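Local coordinates for uncharacterized protein (Helicobacter pylori, PDB 4O5J) that serves as the sialic acid-binding adhesin SabA, an outer membrane protein whose extracellular domain probably attaches the bacterium to sialylated glycans of the host, at residues Q36-Q39 and Y40-V44; P281-A284 and K285-T289; Q294-V297 and I298-Q302; A363-S366 and V367-V371; L374-N377 and Q378-V382. One frame throughout, in Å; residues are numbered along the deposited sequence.

Contact 1 of 5, residues Q36-Q39 and Y40-V44; sequences QLSQ and YLNQV
A chi1 of -80° keeps CG of Tyr40 beside its own backbone N and swings the ring back toward Gln36, whose chain leaves the backbone with CG opposite the N (chi1 -158°) and then stays extended. The two side chains therefore run next to each other, pointing the same way, as i and i+4 neighbours on successive turns of helix 29-54. This helix pairs with the C-terminal helix 343-396 in an antiparallel two-helix stem well away from the centre of the chain. The Gln36 amide and the Tyr40 ring are nearly parallel, 6° apart, yet the touch is made by the alkyl part, Gln36 CG lying 4.1 Å from Tyr40 CE1. Closer to the backbone, the root of the ring sits obliquely by the carbonyl of the preceding turn, with Tyr40 CG 3.7 Å from Gln36 O. That same oxygen receives the backbone bond from Tyr40 N at 2.9 Å.

Leu37 and Leu41 form a second side-by-side pair, joined at their ends by Leu37 CD1 and Leu41 CD1, 4.0 Å apart. Leu41 CG also rests on the turn before, 3.4 Å from Leu37 O, the acceptor of its own backbone N-H. Tyr40 and Leu41 continue outward onto Asp387 and Ala388 of helix 343-396, while Gln36 reaches Leu391, so one member of each pair, at least, touches the partner helix. Ser38, Gln39 and Asn42 are exposed, as is most of Leu41. The Asn42 amide stays near the backbone, with Asn42 ND2 3.6 Å from Ser38 O.

Contact 2 of 5, residues P281-A284 and K285-T289; sequences PKFA and KDIYT
Lys282 and Asp286 meet one turn apart through a salt bridge between Lys282 NZ and Asp286 OD2, long at 3.4 Å. The carboxylate oxygen does not sit at the ammonium alone: Lys282 CD is also 3.4 Å from Asp286 OD2, so the acid lies against the aliphatic length of the lysine as well as its charge. A bend at chi2 (98°) turns the lysine chain across the carboxylate. Behind it, Asp286 N donates to Lys282 O at 2.9 Å, and Asp286 CB is packed 3.3 Å from that same oxygen.

On the buried side, Phe283 offers one ring face to Ile287 CB, and its outer end, Phe283 CZ, meets Ile287 CD1 at 3.9 Å. The backbone bond from Ile287 N to Phe283 O fixes the spacing of this pair. A turn further on, Lys285 O accepts two bonds from opposite faces of its plane, from Thr289 OG1 at 3.0 Å and Thr289 N at 3.1 Å, which ties the threonine hydroxyl back to the helix. Pro281 opens the helix, where its lack of an N-H costs nothing, and Asn280 OD1 takes a hydrogen bond from Phe283 N.

This is the first part of helix 281-309, and three other helices pack against part of it. Phe283 and Ile287 press on Leu64 of helix 57-76, and Asp286 and Thr289 touch Leu266 of helix 241-268. On helix 343-396, Ala284 meets Val371, and the ring of Tyr288 meets that of Tyr372 with planes at about 35°.

Contact 3 of 5, residues Q294-V297 and I298-Q302; sequences QKQV and ISYAQ
Gln296 lays its side-chain amide on Tyr300, one helical turn ahead, with Gln296 NE2 3.3 Å above the plane of the Tyr300 ring and over its centre. The glutamine reaches this place by a bend at chi2 (58°), which folds the chain along the helix instead of outward; its CG passes 3.7 Å from Tyr300 CE2 on the way. Amide and ring planes stand 47° apart, so the group meets the face nitrogen first and is not stacked flat upon it. With the nitrogen over the ring centre and one N-H turned roughly toward it, an amide N-H to pi attraction is plausible. The other N-H goes to a water 3.2 Å from Gln296 NE2, and this water is also hydrogen-bonded to Ser299 OG at 3.1 Å, a bridge that helps to fix the rotation of the amide.

Ile298 and Val297 make the apolar, buried side. With chi1 at -62°, Ile298 turns CG1 beside its own backbone N and back over the previous turn, 3.4 Å from Gln294 O. That oxygen also accepts from Ile298 N. Val297 acts mainly through its backbone: Val297 O receives the bond from Ala301 N at 3.1 Å, and Ala301 CB lies nearby.

The turn belongs to the middle of helix 281-309, close to the centre of the chain and flanked by three other helices. Val297 and Gln296 pack on Leu259 of helix 241-268, Ile298 reaches Phe70 of helix 57-76 and Tyr357 of helix 343-396, and Gln294 NE2 is hydrogen-bonded to Leu67 O of helix 57-76.

Contact 4 of 5, residues A363-S366 and V367-V371; sequences AALS and VARDV
Within the long helix 343-396, Arg369 folds back over the turn that holds Leu365 and Ser366. A bend at chi3 (38°) sends the guanidinium toward the earlier residues, where Leu365 O lies over one of its faces and Ser366 OG near its plane at the edge, Arg369 NH2 being 3.9 Å from Ser366 OG. The leucine side chain crosses it at an angle, Leu365 CD2 reaching Arg369 NH1 at 4.1 Å. Below, Arg369 N donates to Leu365 O at 2.8 Å, so the carbonyl under the guanidinium is already engaged by the backbone.

This helix runs against helices 57-76 and 281-309 in the helical bundle. Ala364 and Val367 face Tyr66 and Ser63 of the first, and Leu365 and Arg369 share Tyr288 of the second.

At the guanidinium edge, a water links three side chains and a backbone carbonyl. It donates to Asp370 OD1 at 2.7 Å and to Ser366 O at 3.0 Å, bridging the two acceptors, bonds Ser366 OG at 3.2 Å, and takes a weak bond from Arg369 NE, meeting the guanidinium in its plane. The buried carboxylate has further partners on helix 29-54: Asp370 OD1 bonds Ser50 OG, and Asp370 OD2 bonds Asn53 ND2.

Contact 5 of 5, residues L374-N377 and Q378-V382; sequences LKSN and QAEIV
Leu374 packs on Gln378 across one turn of helix 343-396, where the helix is kinked and the backbone N of Lys375 and of Ser376 has no bond to the turn before. The leucine crosses the amide with Leu374 CD1 3.8 Å from Gln378 NE2, while Gln378 N bonds Leu374 O at 3.0 Å, an ordinary i to i+4 bond. With chi1 at -88°, Gln378 lies back along the helix, putting its other amide atom beside the lysine: Lys375 CD is 3.3 Å from Gln378 OE1, and Lys375 NZ 3.5 Å. On the packed side, Asn377 is buried on Leu47, Ser50 and Ile51 of helix 29-54, the antiparallel partner, and Leu374 reaches Ala54.

The opposite character appears at Ser376, Ala379 and Glu380, which are exposed and touch earlier residues mainly through the backbone. Here Glu380 N donates to Ser376 O at 3.0 Å, and Asn377 OD1 stands 3.9 Å from Glu380 OE2. Between the two segments no side-chain bond is made on this face, and backbone bonds hold the turn. Gln378 OE1 is turned to the lysine, where its partial negative charge would probably suit the ammonium.

In the fold
All five contacts are single-helix turns, but their surroundings differ. Contact 4 is mostly buried, contacts 2 and 3 partly so, and contacts 1 and 5 lie at the surface. Contacts 2 and 3 share helix 281-309, contacts 4 and 5 share helix 343-396; contact 4 touches both 2 and 3, where Tyr288 and Lys295 pack on Leu365. Contacts 1 and 5 belong to antiparallel helices of the stem and touch where Val44 meets Ile381. Chemistry follows place: a salt bridge near the start of a helix in contact 2, an amide over a ring in contact 3, a water-linked buried carboxylate in contact 4, and mixed alkyl and amide packing in the stem.

Contact 1 of 5, residues Q36-Q39 and Y40-V44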
loop_
_atom_site.group_PDB
_atom_site.type_symbol
_atom_site.label_atom_id
_atom_site.label_comp_id
_atom_site.label_asym_id
_atom_site.label_seq_id
_atom_site.Cartn_x
_atom_site.Cartn_y
_atom_site.Cartn_z
ATOM N N GLN A 36 17.338 21.686 -33.647
ATOM C CA GLN A 36 18.357 20.749 -33.287
ATOM C C GLN A 36 19.409 21.429 -32.384
ATOM O O GLN A 36 19.746 20.919 -31.328
ATOM C CB GLN A 36 18.966 20.228 -34.547
ATOM C CG GLN A 36 19.650 18.921 -34.362
ATOM C CD GLN A 36 20.045 18.362 -35.707
ATOM O OE1 GLN A 36 20.264 19.103 -36.674
ATOM N NE2 GLN A 36 20.128 17.052 -35.785
ATOM N N LEU A 37 19.894 22.600 -32.774
ATOM C CA LEU A 37 20.843 23.382 -31.981
ATOM C C LEU A 37 20.237 23.617 -30.590
ATOM O O LEU A 37 20.899 23.466 -29.565
ATOM C CB LEU A 37 21.143 24.725 -32.673
ATOM C CG LEU A 37 22.066 25.690 -31.922
ATOM C CD1 LEU A 37 23.392 25.011 -31.589
ATOM C CD2 LEU A 37 22.300 26.969 -32.769
ATOM N N SER A 38 18.969 24.001 -30.571
ATOM C CA SER A 38 18.241 24.227 -29.335
ATOM C C SER A 38 18.257 23.006 -28.399
ATOM O O SER A 38 18.459 23.144 -27.195
ATOM C CB SER A 38 16.823 24.593 -29.663
ATOM O OG SER A 38 16.092 24.642 -28.477
ATOM N N GLN A 39 18.030 21.824 -28.958
ATOM C CA GLN A 39 18.039 20.577 -28.192
ATOM C C GLN A 39 19.407 20.256 -27.659
ATOM O O GLN A 39 19.558 19.868 -26.497
ATOM C CB GLN A 39 17.528 19.414 -29.026
ATOM C CG GLN A 39 16.031 19.573 -29.308
ATOM C CD GLN A 39 15.541 18.521 -30.288
ATOM O OE1 GLN A 39 16.292 17.643 -30.676
ATOM N NE2 GLN A 39 14.294 18.613 -30.701
ATOM N N TYR A 40 20.410 20.423 -28.499
ATOM C CA TYR A 40 21.784 20.195 -28.075
ATOM C C TYR A 40 22.181 21.068 -26.885
ATOM O O TYR A 40 22.828 20.609 -25.943
ATOM C CB TYR A 40 22.739 20.455 -29.215
ATOM C CG TYR A 40 22.869 19.329 -30.205
ATOM C CD1 TYR A 40 23.155 19.599 -31.560
ATOM C CD2 TYR A 40 22.763 18.005 -29.796
ATOM C CE1 TYR A 40 23.308 18.588 -32.477
ATOM C CE2 TYR A 40 22.908 16.979 -30.719
ATOM C CZ TYR A 40 23.179 17.302 -32.049
ATOM O OH TYR A 40 23.348 16.358 -32.993
ATOM N N LEU A 41 21.795 22.325 -26.928
ATOM C CA LEU A 41 22.187 23.274 -25.901
ATOM C C LEU A 41 21.428 23.004 -24.597
ATOM O O LEU A 41 21.982 23.243 -23.513
ATOM C CB LEU A 41 21.949 24.734 -26.369
ATOM C CG LEU A 41 23.026 25.087 -27.396
ATOM C CD1 LEU A 41 22.916 26.475 -27.859
ATOM C CD2 LEU A 41 24.443 24.906 -26.825
ATOM N N ASN A 42 20.176 22.566 -24.697
ATOM C CA ASN A 42 19.427 22.153 -23.496
ATOM C C ASN A 42 20.037 20.907 -22.890
ATOM O O ASN A 42 20.078 20.738 -21.654
ATOM C CB ASN A 42 17.965 21.944 -23.792
ATOM C CG ASN A 42 17.212 23.234 -23.738
ATOM O OD1 ASN A 42 17.554 24.169 -22.996
ATOM N ND2 ASN A 42 16.162 23.292 -24.488
ATOM N N GLN A 43 20.524 20.050 -23.767
ATOM C CA GLN A 43 21.222 18.842 -23.315
ATOM C C GLN A 43 22.504 19.238 -22.556
ATOM O O GLN A 43 22.771 18.743 -21.469
ATOM C CB GLN A 43 21.494 17.959 -24.510
ATOM C CG GLN A 43 22.169 16.665 -24.180
ATOM C CD GLN A 43 22.340 15.827 -25.433
ATOM O OE1 GLN A 43 21.546 15.920 -26.385
ATOM N NE2 GLN A 43 23.383 15.005 -25.449
ATOM N N VAL A 44 23.265 20.175 -23.117
ATOM C CA VAL A 44 24.447 20.681 -22.447
ATOM C C VAL A 44 24.099 21.288 -21.081
ATOM O O VAL A 44 24.769 21.000 -20.082
ATOM C CB VAL A 44 25.187 21.727 -23.288
ATOM C CG1 VAL A 44 26.182 22.550 -22.429
ATOM C CG2 VAL A 44 25.875 21.081 -24.494
#

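Contact 2 of 5, residues P281-A284 and K285-T289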
loop_
_atom_site.group_PDB
_atom_site.type_symbol
_atom_site.label_atom_id
_atom_site.label_comp_id
_atom_site.label_asym_id
_atom_site.label_seq_id
_atom_site.Cartn_x
_atom_site.Cartn_y
_atom_site.Cartn_z
ATOM N N PRO A 281 33.207 4.732 -6.413
ATOM C CA PRO A 281 32.200 4.061 -7.270
ATOM C C PRO A 281 31.165 3.331 -6.448
ATOM O O PRO A 281 29.967 3.339 -6.780
ATOM C CB PRO A 281 33.031 3.050 -8.091
ATOM C CG PRO A 281 34.431 3.634 -8.094
ATOM C CD PRO A 281 34.593 4.356 -6.772
ATOM N N LYS A 282 31.631 2.703 -5.375
ATOM C CA LYS A 282 30.750 1.956 -4.479
ATOM C C LYS A 282 29.654 2.866 -3.856
ATOM O O LYS A 282 28.468 2.530 -3.894
ATOM C CB LYS A 282 31.583 1.267 -3.372
ATOM C CG LYS A 282 30.779 0.909 -2.156
ATOM C CD LYS A 282 30.372 -0.562 -2.229
ATOM C CE LYS A 282 30.189 -1.120 -0.819
ATOM N NZ LYS A 282 29.301 -2.298 -1.030
ATOM N N PHE A 283 30.041 4.022 -3.299
ATOM C CA PHE A 283 29.080 4.967 -2.719
ATOM C C PHE A 283 28.120 5.485 -3.810
ATOM O O PHE A 283 26.878 5.556 -3.616
ATOM C CB PHE A 283 29.829 6.137 -2.073
ATOM C CG PHE A 283 28.937 7.237 -1.633
ATOM C CD1 PHE A 283 28.309 7.173 -0.399
ATOM C CD2 PHE A 283 28.694 8.319 -2.459
ATOM C CE1 PHE A 283 27.459 8.184 0.019
ATOM C CE2 PHE A 283 27.854 9.318 -2.041
ATOM C CZ PHE A 283 27.225 9.245 -0.807
ATOM N N ALA A 284 28.696 5.828 -4.948
ATOM C CA ALA A 284 27.916 6.250 -6.089
ATOM C C ALA A 284 26.807 5.280 -6.439
ATOM O O ALA A 284 25.661 5.688 -6.637
ATOM C CB ALA A 284 28.782 6.436 -7.266
ATOM N N LYS A 285 27.142 4.001 -6.527
ATOM C CA LYS A 285 26.179 3.034 -7.000
ATOM C C LYS A 285 25.171 2.735 -5.885
ATOM O O LYS A 285 23.972 2.520 -6.119
ATOM C CB LYS A 285 26.912 1.774 -7.452
ATOM C CG LYS A 285 25.958 0.727 -7.912
ATOM C CD LYS A 285 26.582 -0.632 -8.057
ATOM C CE LYS A 285 25.420 -1.600 -8.251
ATOM N NZ LYS A 285 25.882 -3.005 -8.257
ATOM N N ASP A 286 25.646 2.803 -4.654
ATOM C CA ASP A 286 24.791 2.448 -3.505
ATOM C C ASP A 286 23.765 3.522 -3.214
ATOM O O ASP A 286 22.617 3.190 -2.918
ATOM C CB ASP A 286 25.607 2.132 -2.217
ATOM C CG ASP A 286 26.203 0.690 -2.231
ATOM O OD1 ASP A 286 25.726 -0.137 -3.066
ATOM O OD2 ASP A 286 27.158 0.366 -1.416
ATOM N N ILE A 287 24.165 4.796 -3.265
ATOM C CA ILE A 287 23.229 5.857 -2.957
ATOM C C ILE A 287 22.144 5.840 -4.037
ATOM O O ILE A 287 20.990 6.122 -3.743
ATOM C CB ILE A 287 23.903 7.244 -2.822
ATOM C CG1 ILE A 287 22.926 8.259 -2.218
ATOM C CG2 ILE A 287 24.455 7.742 -4.154
ATOM C CD1 ILE A 287 23.579 9.614 -2.012
ATOM N N TYR A 288 22.511 5.461 -5.265
ATOM C CA TYR A 288 21.535 5.435 -6.343
ATOM C C TYR A 288 20.488 4.330 -6.128
ATOM O O TYR A 288 19.274 4.556 -6.184
ATOM C CB TYR A 288 22.243 5.289 -7.663
ATOM C CG TYR A 288 21.356 5.475 -8.867
ATOM C CD1 TYR A 288 20.206 6.251 -8.801
ATOM C CD2 TYR A 288 21.702 4.927 -10.092
ATOM C CE1 TYR A 288 19.381 6.416 -9.913
ATOM C CE2 TYR A 288 20.906 5.090 -11.197
ATOM C CZ TYR A 288 19.744 5.836 -11.104
ATOM O OH TYR A 288 18.988 6.008 -12.222
ATOM N N THR A 289 20.964 3.135 -5.838
ATOM C CA THR A 289 20.106 2.028 -5.508
ATOM C C THR A 289 19.252 2.363 -4.314
ATOM O O THR A 289 18.059 2.090 -4.306
ATOM C CB THR A 289 20.958 0.812 -5.152
ATOM O OG1 THR A 289 21.789 0.535 -6.262
ATOM C CG2 THR A 289 20.099 -0.401 -4.875
#

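Contact 3 of 5, residues Q294-V297 and I298-Q302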
loop_
_atom_site.group_PDB
_atom_site.type_symbol
_atom_site.label_atom_id
_atom_site.label_comp_id
_atom_site.label_asym_id
_atom_site.label_seq_id
_atom_site.Cartn_x
_atom_site.Cartn_y
_atom_site.Cartn_z
ATOM N N GLN A 294 13.875 3.540 -2.269
ATOM C CA GLN A 294 13.020 4.322 -1.415
ATOM C C GLN A 294 11.876 4.940 -2.261
ATOM O O GLN A 294 10.761 5.075 -1.768
ATOM C CB GLN A 294 13.790 5.426 -0.713
ATOM C CG GLN A 294 12.951 6.122 0.349
ATOM C CD GLN A 294 13.826 7.003 1.244
ATOM O OE1 GLN A 294 13.789 8.262 1.174
ATOM N NE2 GLN A 294 14.653 6.347 2.088
ATOM N N LYS A 295 12.133 5.274 -3.514
ATOM C CA LYS A 295 11.042 5.750 -4.375
ATOM C C LYS A 295 10.037 4.598 -4.623
ATOM O O LYS A 295 8.806 4.800 -4.569
ATOM C CB LYS A 295 11.567 6.317 -5.688
ATOM C CG LYS A 295 10.436 6.984 -6.507
ATOM C CD LYS A 295 10.907 7.239 -7.932
ATOM C CE LYS A 295 10.111 8.283 -8.743
ATOM N NZ LYS A 295 8.694 8.342 -8.345
ATOM N N GLN A 296 10.542 3.373 -4.827
ATOM C CA GLN A 296 9.656 2.228 -5.051
ATOM C C GLN A 296 8.797 1.975 -3.807
ATOM O O GLN A 296 7.636 1.557 -3.908
ATOM C CB GLN A 296 10.473 0.981 -5.409
ATOM C CG GLN A 296 9.589 -0.202 -5.604
ATOM C CD GLN A 296 8.547 0.042 -6.703
ATOM O OE1 GLN A 296 8.925 0.170 -7.846
ATOM N NE2 GLN A 296 7.258 0.088 -6.367
ATOM N N VAL A 297 9.358 2.240 -2.629
ATOM C CA VAL A 297 8.581 2.060 -1.381
ATOM C C VAL A 297 7.386 3.021 -1.376
ATOM O O VAL A 297 6.275 2.596 -1.113
ATOM C CB VAL A 297 9.444 2.269 -0.111
ATOM C CG1 VAL A 297 8.546 2.385 1.122
ATOM C CG2 VAL A 297 10.456 1.131 0.031
ATOM N N ILE A 298 7.644 4.309 -1.660
ATOM C CA ILE A 298 6.615 5.321 -1.761
ATOM C C ILE A 298 5.606 4.941 -2.838
ATOM O O ILE A 298 4.404 5.118 -2.681
ATOM C CB ILE A 298 7.209 6.698 -2.100
ATOM C CG1 ILE A 298 8.159 7.186 -0.992
ATOM C CG2 ILE A 298 6.100 7.692 -2.344
ATOM C CD1 ILE A 298 7.501 7.236 0.342
ATOM N N SER A 299 6.102 4.397 -3.927
ATOM C CA SER A 299 5.267 4.057 -5.019
ATOM C C SER A 299 4.322 2.885 -4.624
ATOM O O SER A 299 3.136 2.870 -5.032
ATOM C CB SER A 299 6.160 3.746 -6.203
ATOM O OG SER A 299 5.342 3.139 -7.110
ATOM N N TYR A 300 4.829 1.919 -3.837
ATOM C CA TYR A 300 3.958 0.849 -3.339
ATOM C C TYR A 300 2.880 1.430 -2.447
ATOM O O TYR A 300 1.730 0.976 -2.477
ATOM C CB TYR A 300 4.733 -0.182 -2.530
ATOM C CG TYR A 300 5.499 -1.193 -3.374
ATOM C CD1 TYR A 300 4.937 -1.746 -4.533
ATOM C CD2 TYR A 300 6.769 -1.612 -2.998
ATOM C CE1 TYR A 300 5.637 -2.669 -5.283
ATOM C CE2 TYR A 300 7.478 -2.537 -3.741
ATOM C CZ TYR A 300 6.920 -3.066 -4.862
ATOM O OH TYR A 300 7.684 -3.971 -5.560
ATOM N N ALA A 301 3.245 2.398 -1.618
ATOM C CA ALA A 301 2.243 3.042 -0.742
ATOM C C ALA A 301 1.205 3.749 -1.628
ATOM O O ALA A 301 -0.004 3.699 -1.368
ATOM C CB ALA A 301 2.881 4.056 0.161
ATOM N N GLN A 302 1.654 4.370 -2.704
ATOM C CA GLN A 302 0.707 4.996 -3.608
ATOM C C GLN A 302 -0.213 3.940 -4.218
ATOM O O GLN A 302 -1.414 4.180 -4.325
ATOM C CB GLN A 302 1.441 5.789 -4.652
ATOM C CG GLN A 302 0.531 6.297 -5.725
ATOM C CD GLN A 302 1.241 7.306 -6.500
ATOM O OE1 GLN A 302 1.141 8.485 -6.213
ATOM N NE2 GLN A 302 1.979 6.867 -7.477
HETATM O O HOH W 1 4.611 0.302 -8.064
#

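Contact 4 of 5, residues A363-S366 and V367-V371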
loop_
_atom_site.group_PDB
_atom_site.type_symbol
_atom_site.label_atom_id
_atom_site.label_comp_id
_atom_site.label_asym_id
_atom_site.label_seq_id
_atom_site.Cartn_x
_atom_site.Cartn_y
_atom_site.Cartn_z
ATOM N N ALA A 363 13.490 14.473 -5.624
ATOM C CA ALA A 363 14.622 15.388 -5.603
ATOM C C ALA A 363 15.891 14.641 -5.110
ATOM O O ALA A 363 16.960 14.779 -5.695
ATOM C CB ALA A 363 14.309 16.628 -4.730
ATOM N N ALA A 364 15.776 13.845 -4.060
ATOM C CA ALA A 364 16.960 13.093 -3.599
ATOM C C ALA A 364 17.430 12.104 -4.658
ATOM O O ALA A 364 18.613 12.012 -4.922
ATOM C CB ALA A 364 16.704 12.363 -2.308
ATOM N N LEU A 365 16.480 11.389 -5.273
ATOM C CA LEU A 365 16.788 10.429 -6.328
ATOM C C LEU A 365 17.545 11.117 -7.480
ATOM O O LEU A 365 18.503 10.555 -8.070
ATOM C CB LEU A 365 15.526 9.778 -6.855
ATOM C CG LEU A 365 15.748 8.902 -8.084
ATOM C CD1 LEU A 365 16.625 7.737 -7.739
ATOM C CD2 LEU A 365 14.398 8.420 -8.539
ATOM N N SER A 366 17.122 12.333 -7.803
ATOM C CA SER A 366 17.758 13.048 -8.866
ATOM C C SER A 366 19.269 13.304 -8.628
ATOM O O SER A 366 20.109 13.124 -9.526
ATOM C CB SER A 366 17.069 14.386 -9.037
ATOM O OG SER A 366 17.009 14.520 -10.377
ATOM N N VAL A 367 19.598 13.760 -7.426
ATOM C CA VAL A 367 20.975 14.006 -7.055
ATOM C C VAL A 367 21.739 12.673 -7.055
ATOM O O VAL A 367 22.882 12.601 -7.535
ATOM C CB VAL A 367 21.042 14.671 -5.681
ATOM C CG1 VAL A 367 22.497 14.856 -5.209
ATOM C CG2 VAL A 367 20.246 15.994 -5.734
ATOM N N ALA A 368 21.098 11.622 -6.571
ATOM C CA ALA A 368 21.772 10.301 -6.515
ATOM C C ALA A 368 22.093 9.826 -7.936
ATOM O O ALA A 368 23.183 9.295 -8.185
ATOM C CB ALA A 368 20.908 9.271 -5.807
ATOM N N ARG A 369 21.136 10.007 -8.860
ATOM C CA ARG A 369 21.347 9.614 -10.227
ATOM C C ARG A 369 22.532 10.393 -10.805
ATOM O O ARG A 369 23.372 9.835 -11.540
ATOM C CB ARG A 369 20.074 9.832 -11.047
ATOM C CG ARG A 369 20.218 9.572 -12.552
ATOM C CD ARG A 369 18.830 9.447 -13.243
ATOM N NE ARG A 369 17.886 10.390 -12.673
ATOM C CZ ARG A 369 16.677 10.059 -12.161
ATOM N NH1 ARG A 369 16.239 8.781 -12.161
ATOM N NH2 ARG A 369 15.870 11.006 -11.653
ATOM N N ASP A 370 22.630 11.681 -10.476
ATOM C CA ASP A 370 23.740 12.485 -11.011
ATOM C C ASP A 370 25.091 12.009 -10.443
ATOM O O ASP A 370 26.099 11.968 -11.157
ATOM C CB ASP A 370 23.547 13.945 -10.651
ATOM C CG ASP A 370 22.313 14.593 -11.369
ATOM O OD1 ASP A 370 21.869 14.094 -12.451
ATOM O OD2 ASP A 370 21.782 15.624 -10.860
ATOM N N VAL A 371 25.125 11.699 -9.152
ATOM C CA VAL A 371 26.346 11.130 -8.515
ATOM C C VAL A 371 26.718 9.879 -9.254
ATOM O O VAL A 371 27.858 9.699 -9.617
ATOM C CB VAL A 371 26.143 10.857 -7.012
ATOM C CG1 VAL A 371 27.285 10.005 -6.402
ATOM C CG2 VAL A 371 25.991 12.180 -6.269
HETATM O O HOH W 2 19.260 13.497 -12.430
#

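Contact 5 of 5, residues L374-N377 and Q378-V382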
loop_
_atom_site.group_PDB
_atom_site.type_symbol
_atom_site.label_atom_id
_atom_site.label_comp_id
_atom_site.label_asym_id
_atom_site.label_seq_id
_atom_site.Cartn_x
_atom_site.Cartn_y
_atom_site.Cartn_z
ATOM N N LEU A 374 28.045 10.645 -12.979
ATOM C CA LEU A 374 29.031 11.719 -13.114
ATOM C C LEU A 374 30.014 11.490 -14.223
ATOM O O LEU A 374 30.164 12.293 -15.129
ATOM C CB LEU A 374 29.795 11.848 -11.803
ATOM C CG LEU A 374 30.937 12.904 -11.807
ATOM C CD1 LEU A 374 30.382 14.231 -12.475
ATOM C CD2 LEU A 374 31.314 13.314 -10.321
ATOM N N LYS A 375 30.659 10.354 -14.181
ATOM C CA LYS A 375 31.600 10.011 -15.297
ATOM C C LYS A 375 30.993 10.038 -16.690
ATOM O O LYS A 375 31.566 10.578 -17.620
ATOM C CB LYS A 375 32.286 8.638 -15.122
ATOM C CG LYS A 375 33.520 8.605 -14.243
ATOM C CD LYS A 375 33.985 10.019 -13.872
ATOM C CE LYS A 375 34.594 10.147 -12.463
ATOM N NZ LYS A 375 35.031 11.556 -12.186
ATOM N N SER A 376 29.895 9.347 -16.849
ATOM C CA SER A 376 29.236 9.212 -18.110
ATOM C C SER A 376 28.801 10.588 -18.642
ATOM O O SER A 376 28.897 10.877 -19.841
ATOM C CB SER A 376 28.010 8.352 -17.893
ATOM O OG SER A 376 27.486 8.046 -19.167
ATOM N N ASN A 377 28.338 11.430 -17.726
ATOM C CA ASN A 377 27.891 12.758 -18.050
ATOM C C ASN A 377 29.064 13.615 -18.516
ATOM O O ASN A 377 28.953 14.323 -19.512
ATOM C CB ASN A 377 27.216 13.386 -16.838
ATOM C CG ASN A 377 25.823 12.852 -16.610
ATOM O OD1 ASN A 377 25.256 12.171 -17.479
ATOM N ND2 ASN A 377 25.245 13.163 -15.444
ATOM N N GLN A 378 30.196 13.537 -17.826
ATOM C CA GLN A 378 31.350 14.340 -18.192
ATOM C C GLN A 378 31.765 14.064 -19.600
ATOM O O GLN A 378 32.173 15.011 -20.324
ATOM C CB GLN A 378 32.510 14.048 -17.256
ATOM C CG GLN A 378 32.488 14.904 -16.025
ATOM C CD GLN A 378 33.365 14.324 -14.962
ATOM O OE1 GLN A 378 33.749 13.148 -15.029
ATOM N NE2 GLN A 378 33.701 15.141 -13.967
ATOM N N ALA A 379 31.677 12.784 -19.999
ATOM C CA ALA A 379 32.006 12.416 -21.402
ATOM C C ALA A 379 30.911 12.899 -22.364
ATOM O O ALA A 379 31.172 13.317 -23.472
ATOM C CB ALA A 379 32.234 10.916 -21.551
ATOM N N GLU A 380 29.675 12.868 -21.921
ATOM C CA GLU A 380 28.578 13.150 -22.826
ATOM C C GLU A 380 28.487 14.669 -23.131
ATOM O O GLU A 380 28.230 15.057 -24.261
ATOM C CB GLU A 380 27.314 12.667 -22.193
ATOM C CG GLU A 380 26.263 12.252 -23.167
ATOM C CD GLU A 380 25.080 11.664 -22.416
ATOM O OE1 GLU A 380 23.970 11.614 -22.971
ATOM O OE2 GLU A 380 25.251 11.258 -21.242
ATOM N N ILE A 381 28.742 15.507 -22.123
ATOM C CA ILE A 381 28.686 16.924 -22.276
ATOM C C ILE A 381 29.724 17.397 -23.296
ATOM O O ILE A 381 29.448 18.348 -24.056
ATOM C CB ILE A 381 28.876 17.662 -20.942
ATOM C CG1 ILE A 381 28.382 19.122 -21.084
ATOM C CG2 ILE A 381 30.361 17.627 -20.500
ATOM C CD1 ILE A 381 28.056 19.810 -19.774
ATOM N N VAL A 382 30.897 16.767 -23.344
ATOM C CA VAL A 382 31.887 17.155 -24.361
ATOM C C VAL A 382 31.322 16.904 -25.777
ATOM O O VAL A 382 31.494 17.737 -26.688
ATOM C CB VAL A 382 33.217 16.410 -24.183
ATOM C CG1 VAL A 382 34.165 16.610 -25.386
ATOM C CG2 VAL A 382 33.887 16.874 -22.900
#